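Local coordinates for protein prolyl endopeptidase (Myxococcus xanthus, PDB 2BKL) that probably cleaves oligopeptides on the carboxyl side of proline, and more slowly of alanine, as a serine peptidase of the S9A family, at residues P4-E9 against V631-G636. Numbering follows the deposited sequence.
Sequences PATRAE and VQNSPG
One water with four partners joins the two segments. It donates to Pro4 O at 2.7 Å and to Gln632 OE1, also at 2.7 Å, and accepts from Thr6 OG1 (2.7 Å) and from Asn633 ND2 (2.9 Å), so both its hydrogens and two acceptor positions are used. A second water accepts from Thr6 N and donates to Asn633 OD1 at 2.7 Å. The two waters thus hold the Asn633 amide from both ends, and the bond from ND2 to the carbonyl Ala629 O, which can only accept, identifies the nitrogen. No direct hydrogen bond crosses the contact; its closest approach is Asn633 ND2 against Thr6 CB at 3.8 Å, the two side chains running aslant to each other. In Thr6 a chi1 of -49° sets OG1 beside the backbone N and lets it face the first water, while CG2 takes the place opposite that N. Gln632 reaches across with an extended chain beyond CG, its chi2 at 178° carrying OE1 out to the same water. Outside partners steady the cluster: Trp38 NE1 bonds Thr6 OG1, Gln42 NE2 gives Gln632 OE1 a second donor, and Gln632 NE2 bonds Ala641 O. Tyr24 touches both Thr6 and Asn633. Asn633 is the first residue to leave helical geometry after helix 622-632. This water-bridged contact ties the N-terminal loop preceding strand 12-15, together with helix 33-51, to the C-terminal end of a helix in the alpha/beta-hydrolase domain, on the periphery of the prolyl oligopeptidase fold.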
loop_
_atom_site.group_PDB
_atom_site.type_symbol
_atom_site.label_atom_id
_atom_site.label_comp_id
_atom_site.label_asym_id
_atom_site.label_seq_id
_atom_site.Cartn_x
_atom_site.Cartn_y
_atom_site.Cartn_z
ATOM N N PRO A 4 24.798 -3.261 20.858
ATOM C CA PRO A 4 24.870 -2.024 21.636
ATOM C C PRO A 4 23.963 -2.111 22.859
ATOM O O PRO A 4 22.831 -2.598 22.753
ATOM C CB PRO A 4 24.368 -0.944 20.661
ATOM C CG PRO A 4 24.350 -1.620 19.324
ATOM C CD PRO A 4 24.145 -3.052 19.551
ATOM N N ALA A 5 24.471 -1.701 24.015
ATOM C CA ALA A 5 23.642 -1.674 25.217
ATOM C C ALA A 5 22.480 -0.710 25.041
ATOM O O ALA A 5 22.610 0.333 24.378
ATOM C CB ALA A 5 24.468 -1.264 26.416
ATOM N N THR A 6 21.338 -1.061 25.635
ATOM C CA THR A 6 20.209 -0.151 25.739
ATOM C C THR A 6 19.794 -0.031 27.190
ATOM O O THR A 6 19.312 -1.008 27.800
ATOM C CB THR A 6 18.990 -0.635 24.916
ATOM O OG1 THR A 6 19.384 -0.988 23.578
ATOM C CG2 THR A 6 18.014 0.532 24.752
ATOM N N ARG A 7 19.977 1.156 27.744
ATOM C CA ARG A 7 19.470 1.450 29.071
ATOM C C ARG A 7 17.957 1.264 29.126
ATOM O O ARG A 7 17.238 1.753 28.248
ATOM C CB ARG A 7 19.831 2.897 29.440
ATOM C CG ARG A 7 19.197 3.411 30.739
ATOM C CD ARG A 7 19.517 4.884 31.081
ATOM N NE ARG A 7 18.938 5.899 30.170
ATOM C CZ ARG A 7 19.577 6.440 29.137
ATOM N NH1 ARG A 7 20.819 6.056 28.839
ATOM N NH2 ARG A 7 18.981 7.363 28.400
ATOM N N ALA A 8 17.490 0.569 30.155
ATOM C CA ALA A 8 16.085 0.409 30.462
ATOM C C ALA A 8 15.778 1.299 31.648
ATOM O O ALA A 8 16.502 1.273 32.646
ATOM C CB ALA A 8 15.760 -1.023 30.811
ATOM N N GLU A 9 14.728 2.104 31.526
ATOM C CA GLU A 9 14.266 2.969 32.614
ATOM C C GLU A 9 12.963 2.461 33.224
ATOM O O GLU A 9 12.317 1.551 32.724
ATOM C CB GLU A 9 14.124 4.397 32.134
ATOM C CG GLU A 9 15.409 4.978 31.561
ATOM C CD GLU A 9 15.298 6.413 31.065
ATOM O OE1 GLU A 9 14.197 6.849 30.677
ATOM O OE2 GLU A 9 16.334 7.109 31.028
ATOM N N VAL A 631 13.427 -6.876 22.748
ATOM C CA VAL A 631 13.759 -8.243 22.364
ATOM C C VAL A 631 15.236 -8.577 22.680
ATOM O O VAL A 631 15.542 -9.653 23.214
ATOM C CB VAL A 631 13.405 -8.491 20.887
ATOM C CG1 VAL A 631 13.903 -9.832 20.424
ATOM C CG2 VAL A 631 11.902 -8.383 20.689
ATOM N N GLN A 632 16.148 -7.659 22.350
ATOM C CA GLN A 632 17.575 -7.876 22.616
ATOM C C GLN A 632 17.820 -8.113 24.094
ATOM O O GLN A 632 18.632 -8.942 24.458
ATOM C CB GLN A 632 18.437 -6.684 22.168
ATOM C CG GLN A 632 18.529 -6.556 20.655
ATOM C CD GLN A 632 19.329 -5.370 20.191
ATOM O OE1 GLN A 632 19.589 -4.446 20.951
ATOM N NE2 GLN A 632 19.698 -5.374 18.907
ATOM N N ASN A 633 17.092 -7.391 24.935
ATOM C CA ASN A 633 17.328 -7.394 26.360
ATOM C C ASN A 633 16.383 -8.275 27.135
ATOM O O ASN A 633 16.383 -8.236 28.375
ATOM C CB ASN A 633 17.321 -5.953 26.853
ATOM C CG ASN A 633 18.548 -5.204 26.344
ATOM O OD1 ASN A 633 19.654 -5.426 26.835
ATOM N ND2 ASN A 633 18.372 -4.414 25.292
ATOM N N SER A 634 15.590 -9.096 26.440
ATOM C CA SER A 634 14.635 -9.962 27.125
ATOM C C SER A 634 15.406 -11.086 27.796
ATOM O O SER A 634 16.133 -11.809 27.113
ATOM C CB SER A 634 13.601 -10.536 26.163
ATOM O OG SER A 634 12.567 -11.168 26.884
ATOM N N PRO A 635 15.301 -11.225 29.128
ATOM C CA PRO A 635 16.061 -12.273 29.808
ATOM C C PRO A 635 15.839 -13.640 29.169
ATOM O O PRO A 635 14.733 -14.067 28.912
ATOM C CB PRO A 635 15.499 -12.253 31.233
ATOM C CG PRO A 635 15.038 -10.849 31.430
ATOM C CD PRO A 635 14.511 -10.419 30.084
ATOM N N GLY A 636 16.926 -14.342 28.899
ATOM C CA GLY A 636 16.847 -15.684 28.381
ATOM C C GLY A 636 16.524 -15.823 26.900
ATOM O O GLY A 636 16.224 -16.930 26.449
HETATM O O HOH W 1 20.380 -3.501 23.394
HETATM O O HOH W 2 21.559 -3.511 27.181
#